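Local coordinates for uncharacterized protein (PDB 4ZKQ) that binds chemokines as a virus-encoded decoy receptor of a rodent gammaherpesvirus, probably keeping them from host receptors, at residues 293-299 with 390-396. Residues are numbered along the deposited sequence.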
loop_
_atom_site.group_PDB
_atom_site.type_symbol
_atom_site.label_atom_id
_atom_site.label_comp_id
_atom_site.label_asym_id
_atom_site.label_seq_id
_atom_site.Cartn_x
_atom_site.Cartn_y
_atom_site.Cartn_z
ATOM N N TYR A 293 4.325 17.225 19.364
ATOM C CA TYR A 293 3.533 18.019 18.438
ATOM C C TYR A 293 2.060 17.813 18.724
ATOM O O TYR A 293 1.632 16.691 18.996
ATOM C CB TYR A 293 3.821 17.631 16.989
ATOM C CG TYR A 293 5.278 17.635 16.592
ATOM C CD1 TYR A 293 5.917 18.813 16.238
ATOM C CD2 TYR A 293 6.001 16.455 16.534
ATOM C CE1 TYR A 293 7.240 18.818 15.857
ATOM C CE2 TYR A 293 7.325 16.448 16.153
ATOM C CZ TYR A 293 7.939 17.632 15.814
ATOM O OH TYR A 293 9.254 17.629 15.435
ATOM N N THR A 294 1.285 18.888 18.648
ATOM C CA THR A 294 -0.156 18.783 18.777
ATOM C C THR A 294 -0.846 19.501 17.634
ATOM O O THR A 294 -0.304 20.436 17.044
ATOM C CB THR A 294 -0.657 19.357 20.123
ATOM O OG1 THR A 294 -0.454 20.773 20.153
ATOM C CG2 THR A 294 0.081 18.713 21.283
ATOM N N PHE A 295 -2.045 19.033 17.310
ATOM C CA PHE A 295 -2.864 19.660 16.286
ATOM C C PHE A 295 -4.319 19.288 16.507
ATOM O O PHE A 295 -4.628 18.265 17.128
ATOM C CB PHE A 295 -2.414 19.242 14.884
ATOM C CG PHE A 295 -2.418 17.750 14.660
ATOM C CD1 PHE A 295 -3.559 17.104 14.217
ATOM C CD2 PHE A 295 -1.277 17.003 14.881
ATOM C CE1 PHE A 295 -3.561 15.734 14.009
ATOM C CE2 PHE A 295 -1.272 15.636 14.679
ATOM C CZ PHE A 295 -2.415 15.003 14.240
ATOM N N TYR A 296 -5.203 20.141 16.010
ATOM C CA TYR A 296 -6.633 19.878 16.007
ATOM C C TYR A 296 -7.007 19.140 14.726
ATOM O O TYR A 296 -6.418 19.378 13.668
ATOM C CB TYR A 296 -7.415 21.192 16.128
ATOM C CG TYR A 296 -8.853 21.124 15.654
ATOM C CD1 TYR A 296 -9.178 21.332 14.317
ATOM C CD2 TYR A 296 -9.889 20.871 16.546
ATOM C CE1 TYR A 296 -10.489 21.275 13.882
ATOM C CE2 TYR A 296 -11.204 20.815 16.119
ATOM C CZ TYR A 296 -11.498 21.017 14.786
ATOM O OH TYR A 296 -12.803 20.962 14.353
ATOM N N THR A 297 -7.980 18.244 14.821
ATOM C CA THR A 297 -8.504 17.566 13.641
ATOM C C THR A 297 -9.964 17.179 13.848
ATOM O O THR A 297 -10.369 16.849 14.962
ATOM C CB THR A 297 -7.681 16.300 13.302
ATOM O OG1 THR A 297 -8.289 15.610 12.204
ATOM C CG2 THR A 297 -7.602 15.368 14.500
ATOM N N ASP A 298 -10.745 17.233 12.772
ATOM C CA ASP A 298 -12.132 16.778 12.795
ATOM C C ASP A 298 -12.236 15.364 12.235
ATOM O O ASP A 298 -13.325 14.892 11.935
ATOM C CB ASP A 298 -13.026 17.723 11.988
ATOM C CG ASP A 298 -12.645 17.777 10.519
ATOM O OD1 ASP A 298 -11.479 17.468 10.192
ATOM O OD2 ASP A 298 -13.509 18.129 9.691
ATOM N N LEU A 299 -11.096 14.696 12.100
ATOM C CA LEU A 299 -11.050 13.398 11.446
ATOM C C LEU A 299 -11.956 12.378 12.125
ATOM O O LEU A 299 -12.630 11.600 11.454
ATOM C CB LEU A 299 -9.611 12.873 11.412
ATOM C CG LEU A 299 -9.437 11.489 10.789
ATOM C CD1 LEU A 299 -9.748 11.540 9.300
ATOM C CD2 LEU A 299 -8.035 10.961 11.041
ATOM N N GLU A 390 -5.422 12.417 6.494
ATOM C CA GLU A 390 -4.584 13.558 6.853
ATOM C C GLU A 390 -3.155 13.089 6.978
ATOM O O GLU A 390 -2.864 12.227 7.804
ATOM C CB GLU A 390 -5.017 14.184 8.183
ATOM C CG GLU A 390 -6.261 15.028 8.128
ATOM C CD GLU A 390 -6.669 15.527 9.502
ATOM O OE1 GLU A 390 -5.854 15.416 10.442
ATOM O OE2 GLU A 390 -7.803 16.025 9.643
ATOM N N GLY A 391 -2.271 13.650 6.159
ATOM C CA GLY A 391 -0.846 13.411 6.290
ATOM C C GLY A 391 -0.168 14.634 6.875
ATOM O O GLY A 391 -0.549 15.769 6.577
ATOM N N ARG A 392 0.826 14.398 7.724
ATOM C CA ARG A 392 1.555 15.473 8.380
ATOM C C ARG A 392 3.040 15.166 8.402
ATOM O O ARG A 392 3.467 14.156 8.958
ATOM C CB ARG A 392 1.035 15.686 9.802
ATOM C CG ARG A 392 -0.405 16.134 9.823
ATOM C CD ARG A 392 -0.915 16.434 11.211
ATOM N NE ARG A 392 -2.366 16.610 11.201
ATOM C CZ ARG A 392 -2.992 17.774 11.051
ATOM N NH1 ARG A 392 -2.308 18.903 10.899
ATOM N NH2 ARG A 392 -4.316 17.808 11.054
ATOM N N GLU A 393 3.816 16.036 7.765
ATOM C CA GLU A 393 5.264 15.913 7.748
ATOM C C GLU A 393 5.847 16.739 8.880
ATOM O O GLU A 393 5.376 17.847 9.158
ATOM C CB GLU A 393 5.834 16.366 6.397
ATOM C CG GLU A 393 5.438 15.469 5.232
ATOM C CD GLU A 393 5.991 15.928 3.894
ATOM O OE1 GLU A 393 6.975 16.700 3.872
ATOM O OE2 GLU A 393 5.435 15.510 2.858
ATOM N N TYR A 394 6.868 16.185 9.530
ATOM C CA TYR A 394 7.588 16.874 10.590
ATOM C C TYR A 394 9.075 16.846 10.287
ATOM O O TYR A 394 9.643 15.788 9.997
ATOM C CB TYR A 394 7.306 16.239 11.951
ATOM C CG TYR A 394 5.860 16.341 12.371
ATOM C CD1 TYR A 394 5.410 17.438 13.085
ATOM C CD2 TYR A 394 4.947 15.342 12.054
ATOM C CE1 TYR A 394 4.104 17.547 13.472
ATOM C CE2 TYR A 394 3.626 15.442 12.439
ATOM C CZ TYR A 394 3.213 16.554 13.151
ATOM O OH TYR A 394 1.910 16.700 13.552
ATOM N N TYR A 395 9.689 18.026 10.328
ATOM C CA TYR A 395 11.115 18.184 10.073
ATOM C C TYR A 395 11.798 18.461 11.402
ATOM O O TYR A 395 11.530 19.472 12.059
ATOM C CB TYR A 395 11.366 19.309 9.065
ATOM C CG TYR A 395 10.457 19.225 7.863
ATOM C CD1 TYR A 395 10.342 18.044 7.145
ATOM C CD2 TYR A 395 9.689 20.308 7.466
ATOM C CE1 TYR A 395 9.502 17.950 6.059
ATOM C CE2 TYR A 395 8.843 20.223 6.377
ATOM C CZ TYR A 395 8.753 19.039 5.678
ATOM O OH TYR A 395 7.914 18.940 4.593
ATOM N N LEU A 396 12.653 17.528 11.803
ATOM C CA LEU A 396 13.315 17.576 13.098
ATOM C C LEU A 396 14.704 18.190 12.992
ATOM O O LEU A 396 15.336 18.130 11.938
ATOM C CB LEU A 396 13.435 16.167 13.686
ATOM C CG LEU A 396 12.212 15.527 14.342
ATOM C CD1 LEU A 396 11.074 15.355 13.360
ATOM C CD2 LEU A 396 12.601 14.183 14.946
HETATM O O HOH W 1 10.544 19.913 14.735
HETATM O O HOH W 2 1.603 19.731 14.392
HETATM O O HOH W 3 -6.363 20.279 10.844
#
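This contact is the interior of a beta-sandwich, where two sheets pack face to face. Strand 290-296 belongs to a four-stranded antiparallel sheet. Strand 388-395 belongs to the facing sheet, next to strands 378-384 and 206-223. The axes of the two short segments come within 10.7 Å, too far for backbone hydrogen bonds, so side chains join them. Their N-to-C directions differ by 151°, roughly antiparallel.

Polar groups fill part of this interior. The guanidinium of Arg-392 lies flat on the ring of Phe-295, with Arg-392 CZ 3.7 Å from the ring centroid, a cation-pi stack. Arg-392 CD adds a CH-pi contact over the same ring. Tyr-222 also makes a cation-pi contact with Arg-392. The arginine charge is balanced within its own strand by a salt bridge, Arg-392 NH2 to Glu-390 OE1, 2.9 Å.

The other carboxylate oxygen of Glu-390 reaches across the sandwich. Thr-297 OG1 donates a 2.6 Å hydrogen bond to Glu-390 OE2. The same hydroxyl accepts from Leu-299 N at 3.0 Å, forming an ST turn just after the strand.

Further along, the rings of Tyr-293 and Tyr-394 pack obliquely, with centroids 4.2 Å apart. Beyond them, one water accepts from Tyr-293 OH at 2.7 Å and donates to Tyr-395 O at 2.9 Å.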